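Local coordinates for protein tryptophane-5-halogenase (Microbispora sp. ATCC PTA-5024, PDB 5UAO) that chlorinates a tryptophan of a lanthipeptide at the indole 5-position, a flavin-dependent step in the biosynthesis of NAI-107, at residues A[398-401]-A[402-405]; A[414-417]-A[418-421]; A[444-447]-A[448-451]. All coordinates share one frame; numbering follows the deposited sequence.

Contact 1 of 3, residues A[398-401]-A[402-405]; sequences RWFL and SIHY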
loop_
_atom_site.group_PDB
_atom_site.type_symbol
_atom_site.label_atom_id
_atom_site.label_comp_id
_atom_site.label_asym_id
_atom_site.label_seq_id
_atom_site.Cartn_x
_atom_site.Cartn_y
_atom_site.Cartn_z
ATOM N N ARG A 398 13.424 1.198 -9.037
ATOM C CA ARG A 398 14.056 0.734 -10.254
ATOM C C ARG A 398 13.173 1.015 -11.478
ATOM O O ARG A 398 13.633 1.553 -12.483
ATOM C CB ARG A 398 14.438 -0.760 -10.128
ATOM C CG ARG A 398 14.936 -1.385 -11.410
ATOM C CD ARG A 398 13.908 -2.268 -12.023
ATOM N NE ARG A 398 14.413 -2.990 -13.192
ATOM C CZ ARG A 398 14.828 -4.257 -13.219
ATOM N NH1 ARG A 398 14.743 -5.045 -12.172
ATOM N NH2 ARG A 398 15.268 -4.770 -14.374
ATOM N N TRP A 399 11.935 0.582 -11.412
ATOM C CA TRP A 399 10.999 0.782 -12.505
ATOM C C TRP A 399 10.708 2.240 -12.762
ATOM O O TRP A 399 10.609 2.634 -13.889
ATOM C CB TRP A 399 9.692 0.022 -12.303
ATOM C CG TRP A 399 9.908 -1.431 -12.196
ATOM C CD1 TRP A 399 9.658 -2.192 -11.108
ATOM C CD2 TRP A 399 10.505 -2.296 -13.168
ATOM N NE1 TRP A 399 9.998 -3.491 -11.355
ATOM C CE2 TRP A 399 10.596 -3.577 -12.577
ATOM C CE3 TRP A 399 11.027 -2.101 -14.454
ATOM C CZ2 TRP A 399 11.106 -4.692 -13.247
ATOM C CZ3 TRP A 399 11.560 -3.187 -15.111
ATOM C CH2 TRP A 399 11.581 -4.489 -14.502
ATOM N N PHE A 400 10.679 3.077 -11.734
ATOM C CA PHE A 400 10.558 4.521 -11.986
ATOM C C PHE A 400 11.770 5.089 -12.731
ATOM O O PHE A 400 11.615 5.882 -13.645
ATOM C CB PHE A 400 10.390 5.226 -10.607
ATOM C CG PHE A 400 10.310 6.738 -10.667
ATOM C CD1 PHE A 400 9.527 7.381 -11.610
ATOM C CD2 PHE A 400 10.958 7.510 -9.719
ATOM C CE1 PHE A 400 9.401 8.765 -11.619
ATOM C CE2 PHE A 400 10.848 8.895 -9.714
ATOM C CZ PHE A 400 10.063 9.515 -10.656
ATOM N N LEU A 401 12.983 4.725 -12.331
ATOM C CA LEU A 401 14.141 5.154 -13.060
ATOM C C LEU A 401 14.115 4.628 -14.493
ATOM O O LEU A 401 14.616 5.317 -15.404
ATOM C CB LEU A 401 15.457 4.729 -12.416
ATOM C CG LEU A 401 15.718 5.395 -11.045
ATOM C CD1 LEU A 401 17.038 4.900 -10.461
ATOM C CD2 LEU A 401 15.829 6.873 -11.246
ATOM N N SER A 402 13.615 3.402 -14.679
ATOM C CA SER A 402 13.591 2.800 -16.038
ATOM C C SER A 402 12.877 3.728 -17.066
ATOM O O SER A 402 13.291 3.822 -18.209
ATOM C CB SER A 402 12.925 1.393 -16.005
ATOM O OG SER A 402 11.476 1.346 -16.049
ATOM N N ILE A 403 11.813 4.404 -16.654
ATOM C CA ILE A 403 11.081 5.270 -17.579
ATOM C C ILE A 403 11.797 6.582 -17.833
ATOM O O ILE A 403 11.388 7.286 -18.749
ATOM C CB ILE A 403 9.600 5.471 -17.180
ATOM C CG1 ILE A 403 9.468 6.252 -15.877
ATOM C CG2 ILE A 403 8.943 4.149 -17.030
ATOM C CD1 ILE A 403 8.465 7.323 -15.930
ATOM N N HIS A 404 12.818 6.954 -17.024
ATOM C CA HIS A 404 13.652 8.133 -17.347
ATOM C C HIS A 404 14.517 7.824 -18.581
ATOM O O HIS A 404 14.907 8.719 -19.342
ATOM C CB HIS A 404 14.603 8.509 -16.236
ATOM C CG HIS A 404 13.950 8.941 -14.952
ATOM N ND1 HIS A 404 13.023 8.189 -14.279
ATOM C CD2 HIS A 404 14.141 10.041 -14.196
ATOM C CE1 HIS A 404 12.668 8.802 -13.156
ATOM N NE2 HIS A 404 13.360 9.914 -13.070
ATOM N N TYR A 405 14.853 6.539 -18.772
ATOM C CA TYR A 405 15.698 6.112 -19.866
ATOM C C TYR A 405 14.973 5.742 -21.134
ATOM O O TYR A 405 15.357 6.199 -22.218
ATOM C CB TYR A 405 16.623 4.941 -19.449
ATOM C CG TYR A 405 17.889 5.417 -18.748
ATOM C CD1 TYR A 405 18.970 5.886 -19.478
ATOM C CD2 TYR A 405 17.954 5.469 -17.345
ATOM C CE1 TYR A 405 20.083 6.337 -18.851
ATOM C CE2 TYR A 405 19.066 5.899 -16.707
ATOM C CZ TYR A 405 20.116 6.343 -17.477
ATOM O OH TYR A 405 21.193 6.789 -16.887
#
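Ser402, Leu401 and His404 carry this local contact on helix 383-406. Ser402 is bound twice to the preceding turn: its N gives a bond to Arg398 O at 2.9 Å, and its hydroxyl OG donates to Trp399 O at 2.7 Å. The first torsion of Ser402 (chi1 83°) sets OG between its own backbone N and carbonyl carbon, which turns it back onto the helix; it meets Trp399 O in the carbonyl plane, on a lone pair. The edge of the Trp399 indole lies alongside, with CE3 3.8 Å from Ser402 OG.

Two residues on, the imidazole of His404 also turns back to the preceding turn, by a different first torsion. His404 ND1 donates to Phe400 O at 2.8 Å, with the oxygen near the ring plane but the donor tilted 30° from the carbonyl plane. That bond leaves CE1 pointing at the Phe400 ring, 3.5 Å above its plane and over its centre, an edge-to-face (T-shaped) pair with planes at 75°. Leu401 CD2 covers one imidazole face in a CH-pi contact, 4.3 Å from the ring centroid.

His404 NE2 is bonded to Glu355 OE2, so both ring nitrogens have partners. The two bonds together fix the rotation of the imidazole, and so hold CE1 over the Phe400 face and one ring face against Leu401 CD2.

Contact 2 of 3, residues A[414-417]-A[418-421]; sequences PFWK and EARA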
loop_
_atom_site.group_PDB
_atom_site.type_symbol
_atom_site.label_atom_id
_atom_site.label_comp_id
_atom_site.label_asym_id
_atom_site.label_seq_id
_atom_site.Cartn_x
_atom_site.Cartn_y
_atom_site.Cartn_z
ATOM N N PRO A 414 24.302 6.443 -30.200
ATOM C CA PRO A 414 24.052 4.989 -30.111
ATOM C C PRO A 414 23.600 4.595 -28.684
ATOM O O PRO A 414 22.672 3.796 -28.558
ATOM C CB PRO A 414 25.397 4.355 -30.508
ATOM C CG PRO A 414 26.145 5.419 -31.267
ATOM C CD PRO A 414 25.675 6.745 -30.652
ATOM N N PHE A 415 24.186 5.192 -27.631
ATOM C CA PHE A 415 23.662 4.960 -26.251
ATOM C C PHE A 415 22.168 5.252 -26.151
ATOM O O PHE A 415 21.417 4.419 -25.605
ATOM C CB PHE A 415 24.431 5.723 -25.184
ATOM C CG PHE A 415 23.836 5.573 -23.826
ATOM C CD1 PHE A 415 24.174 4.494 -23.037
ATOM C CD2 PHE A 415 22.870 6.448 -23.361
ATOM C CE1 PHE A 415 23.573 4.310 -21.801
ATOM C CE2 PHE A 415 22.316 6.308 -22.087
ATOM C CZ PHE A 415 22.665 5.219 -21.309
ATOM N N TRP A 416 21.681 6.373 -26.695
ATOM C CA TRP A 416 20.330 6.774 -26.483
ATOM C C TRP A 416 19.361 6.048 -27.374
ATOM O O TRP A 416 18.248 5.711 -26.964
ATOM C CB TRP A 416 20.143 8.298 -26.526
ATOM C CG TRP A 416 20.555 8.935 -25.159
ATOM C CD1 TRP A 416 21.653 9.653 -24.908
ATOM C CD2 TRP A 416 19.872 8.789 -23.891
ATOM N NE1 TRP A 416 21.727 9.985 -23.582
ATOM C CE2 TRP A 416 20.645 9.445 -22.932
ATOM C CE3 TRP A 416 18.710 8.132 -23.480
ATOM C CZ2 TRP A 416 20.303 9.462 -21.572
ATOM C CZ3 TRP A 416 18.343 8.164 -22.124
ATOM C CH2 TRP A 416 19.158 8.847 -21.191
ATOM N N LYS A 417 19.793 5.716 -28.567
ATOM C CA LYS A 417 19.017 4.785 -29.375
ATOM C C LYS A 417 18.817 3.436 -28.677
ATOM O O LYS A 417 17.681 2.904 -28.615
ATOM C CB LYS A 417 19.693 4.605 -30.745
ATOM C CG LYS A 417 19.597 5.858 -31.628
ATOM C CD LYS A 417 20.300 5.649 -32.979
ATOM C CE LYS A 417 19.688 6.500 -34.097
ATOM N NZ LYS A 417 19.443 7.932 -33.694
ATOM N N GLU A 418 19.891 2.892 -28.126
ATOM C CA GLU A 418 19.813 1.627 -27.393
ATOM C C GLU A 418 18.908 1.745 -26.172
ATOM O O GLU A 418 18.105 0.875 -25.926
ATOM C CB GLU A 418 21.188 1.199 -26.942
ATOM C CG GLU A 418 21.267 -0.074 -26.117
ATOM C CD GLU A 418 21.206 -1.337 -26.972
ATOM O OE1 GLU A 418 20.812 -1.229 -28.152
ATOM O OE2 GLU A 418 21.556 -2.431 -26.455
ATOM N N ALA A 419 19.038 2.818 -25.393
ATOM C CA ALA A 419 18.155 3.012 -24.320
ATOM C C ALA A 419 16.699 3.076 -24.718
ATOM O O ALA A 419 15.850 2.517 -24.042
ATOM C CB ALA A 419 18.549 4.232 -23.467
ATOM N N ARG A 420 16.362 3.763 -25.785
ATOM C CA ARG A 420 14.977 3.925 -26.136
ATOM C C ARG A 420 14.365 2.630 -26.705
ATOM O O ARG A 420 13.148 2.407 -26.595
ATOM C CB ARG A 420 14.811 5.061 -27.163
ATOM C CG ARG A 420 15.016 6.464 -26.592
ATOM C CD ARG A 420 14.469 7.503 -27.610
ATOM N NE ARG A 420 15.378 7.646 -28.727
ATOM C CZ ARG A 420 16.455 8.425 -28.773
ATOM N NH1 ARG A 420 16.763 9.290 -27.790
ATOM N NH2 ARG A 420 17.213 8.377 -29.857
ATOM N N ALA A 421 15.227 1.799 -27.267
ATOM C CA ALA A 421 14.797 0.544 -27.874
ATOM C C ALA A 421 14.805 -0.613 -26.898
ATOM O O ALA A 421 13.949 -1.467 -26.990
ATOM C CB ALA A 421 15.690 0.220 -29.066
#
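Helix 414-422 opens with Pro414, and this contact is its first two turns, held by four successive i to i+4 backbone bonds. Glu418 N donates to Pro414 O, Ala419 N to Phe415 O and Arg420 N to Trp416 O; the last, Ala421 N to Lys417 O, has an N-H...O angle of 140°.

Among the side chains, Arg420 reaches back over the first turn. Bent at chi3 (-75°), it lays one guanidinium face over Trp416 O, which lies 3.7 Å from the plane, while Arg420 NH1 comes 3.7 Å from Trp416 CB. Arg420 NH2 passes Lys417 CG at 3.9 Å. The two cationic ends are themselves near, Lys417 NZ and Arg420 NH2 being 4.5 Å apart, but backbone carbonyls receive them: Arg420 NH1 bonds Asn408 O and Leu411 O, and Lys417 NZ bonds Asp412 O. On the buried side Ala419 CB packs against Trp416 CE3 at 3.9 Å.

The indole is held from beyond the helix as well. Trp416 NE1 bonds Met279 O at the end of strand 274-279, and its ring lies close to parallel with that of Tyr405 on helix 383-406, joining the helix to both elements.

Contact 3 of 3, residues A[444-447]-A[448-451]; sequences RDSF and TRYL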
loop_
_atom_site.group_PDB
_atom_site.type_symbol
_atom_site.label_atom_id
_atom_site.label_comp_id
_atom_site.label_asym_id
_atom_site.label_seq_id
_atom_site.Cartn_x
_atom_site.Cartn_y
_atom_site.Cartn_z
ATOM N N ARG A 444 -6.974 11.062 -12.763
ATOM C CA ARG A 444 -8.003 10.012 -12.821
ATOM C C ARG A 444 -8.877 10.001 -11.627
ATOM O O ARG A 444 -8.613 10.712 -10.621
ATOM C CB ARG A 444 -7.366 8.636 -12.948
ATOM C CG ARG A 444 -6.814 8.485 -14.296
ATOM C CD ARG A 444 -7.887 8.128 -15.326
ATOM N NE ARG A 444 -7.029 7.697 -16.362
ATOM C CZ ARG A 444 -6.876 6.477 -16.841
ATOM N NH1 ARG A 444 -5.880 6.337 -17.697
ATOM N NH2 ARG A 444 -7.704 5.477 -16.579
ATOM N N ASP A 445 -9.924 9.170 -11.701
ATOM C CA ASP A 445 -10.820 9.014 -10.559
ATOM C C ASP A 445 -10.094 8.353 -9.401
ATOM O O ASP A 445 -9.068 7.674 -9.577
ATOM C CB ASP A 445 -12.107 8.228 -10.933
ATOM C CG ASP A 445 -11.828 6.785 -11.268
ATOM O OD1 ASP A 445 -11.251 6.093 -10.415
ATOM O OD2 ASP A 445 -12.178 6.340 -12.379
ATOM N N SER A 446 -10.681 8.500 -8.227
ATOM C CA SER A 446 -10.058 8.110 -6.992
ATOM C C SER A 446 -9.744 6.615 -6.899
ATOM O O SER A 446 -8.716 6.186 -6.319
ATOM C CB SER A 446 -10.969 8.588 -5.867
ATOM O OG SER A 446 -10.294 8.570 -4.635
ATOM N N PHE A 447 -10.608 5.801 -7.492
ATOM C CA PHE A 447 -10.408 4.360 -7.424
ATOM C C PHE A 447 -9.231 3.989 -8.292
ATOM O O PHE A 447 -8.392 3.218 -7.882
ATOM C CB PHE A 447 -11.645 3.595 -7.872
ATOM C CG PHE A 447 -11.466 2.108 -7.804
ATOM C CD1 PHE A 447 -11.672 1.436 -6.600
ATOM C CD2 PHE A 447 -11.065 1.367 -8.929
ATOM C CE1 PHE A 447 -11.484 0.069 -6.514
ATOM C CE2 PHE A 447 -10.864 -0.002 -8.840
ATOM C CZ PHE A 447 -11.079 -0.655 -7.634
ATOM N N THR A 448 -9.191 4.555 -9.494
ATOM C CA THR A 448 -8.129 4.282 -10.494
ATOM C C THR A 448 -6.783 4.750 -9.935
ATOM O O THR A 448 -5.793 4.026 -10.107
ATOM C CB THR A 448 -8.391 5.000 -11.843
ATOM O OG1 THR A 448 -9.632 4.552 -12.419
ATOM C CG2 THR A 448 -7.234 4.821 -12.841
ATOM N N ARG A 449 -6.768 5.934 -9.273
ATOM C CA ARG A 449 -5.558 6.496 -8.594
ATOM C C ARG A 449 -5.021 5.573 -7.533
ATOM O O ARG A 449 -3.825 5.262 -7.532
ATOM C CB ARG A 449 -5.763 7.898 -7.965
ATOM C CG ARG A 449 -6.144 9.010 -8.950
ATOM C CD ARG A 449 -5.733 10.399 -8.468
ATOM N NE ARG A 449 -6.337 10.742 -7.160
ATOM C CZ ARG A 449 -7.596 11.155 -6.982
ATOM N NH1 ARG A 449 -8.428 11.305 -8.021
ATOM N NH2 ARG A 449 -8.035 11.399 -5.753
ATOM N N TYR A 450 -5.888 5.121 -6.636
ATOM C CA TYR A 450 -5.507 4.098 -5.668
ATOM C C TYR A 450 -4.935 2.771 -6.309
ATOM O O TYR A 450 -3.937 2.175 -5.818
ATOM C CB TYR A 450 -6.730 3.789 -4.758
ATOM C CG TYR A 450 -6.312 3.035 -3.539
ATOM C CD1 TYR A 450 -6.232 1.647 -3.568
ATOM C CD2 TYR A 450 -5.862 3.702 -2.390
ATOM C CE1 TYR A 450 -5.785 0.929 -2.472
ATOM C CE2 TYR A 450 -5.406 2.990 -1.298
ATOM C CZ TYR A 450 -5.376 1.606 -1.346
ATOM O OH TYR A 450 -4.942 0.876 -0.279
ATOM N N LEU A 451 -5.538 2.296 -7.394
ATOM C CA LEU A 451 -5.012 1.112 -8.063
ATOM C C LEU A 451 -3.606 1.383 -8.671
ATOM O O LEU A 451 -2.664 0.636 -8.451
ATOM C CB LEU A 451 -5.989 0.643 -9.140
ATOM C CG LEU A 451 -5.770 -0.703 -9.801
ATOM C CD1 LEU A 451 -7.122 -1.190 -10.296
ATOM C CD2 LEU A 451 -4.818 -0.602 -10.970
HETATM O O HOH W 1 -10.141 4.978 -15.168
#
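Two first torsions bring Asp445 and Thr448 together. Asp445 has chi1 67°, with CG between its backbone N and carbonyl carbon, which swings the carboxylate over the start of the helix; Thr448 has chi1 -61°, placing OG1 beside its own N. Both the backbone N and the hydroxyl of Thr448 therefore face the same carboxylate. Thr448 N donates to Asp445 OD1 at 2.7 Å with an N-H...O angle of 168°, the oxygen being met nearly along its C-O bond. Thr448 OG1 is also close to both oxygens, 3.0 Å from Asp445 OD1 and 3.1 Å from Asp445 OD2, but these are weak bonds, and the geometry does not settle which neighbour the hydroxyl proton serves, a nearby water included.

This is an N-cap: Asp445 stands just before helix 446-453, and its negative charge probably interacts well with the helix dipole. Arg449, the residue after Thr448, closes over the same turn. Its N donates to Asp445 O, and a bend at chi3 carries its guanidinium back to Arg444 O, 2.7 Å from Arg449 NH1. That oxygen lies close to the guanidinium plane and the donor lies in its carbonyl plane, while Ser446 CA sits over one guanidinium face.

Arg444 runs obliquely past the methyl of Thr448, its CB 3.8 Å from Thr448 CG2. The water joins their polar ends, accepting from Arg444 NH2 at 2.9 Å and lying 2.8 Å from Thr448 OG1; Arg444 NE is bonded to Gly438 O. Further along, Phe447 CE2 touches Leu451 CD1 at 4.2 Å. The second subunit packs on this helix start: its Ser371 lies against Thr448 and bonds weakly to Asp445 OD2, and its Gln367 meets Phe447.

From the N terminus, the three contacts come in series, each within one continuous stretch, helical except for the two residues leading into contact 3, so none closes a long loop and none nests in or crosses another. Contact 1 lies on helix 383-406, with the side chain of Leu401 about 10 Å from the FAD. A short connection leads into helix 414-422 and contact 2, its centre 14 Å from that of contact 1. These two touch, Tyr405 CE1 meeting Phe415 CZ at 3.7 Å, so consecutive helices pack together. Contact 3, at the start of helix 446-453, touches neither: its nearest atoms are about 13 Å from contact 1 and 21 Å from contact 2, and it faces the second subunit.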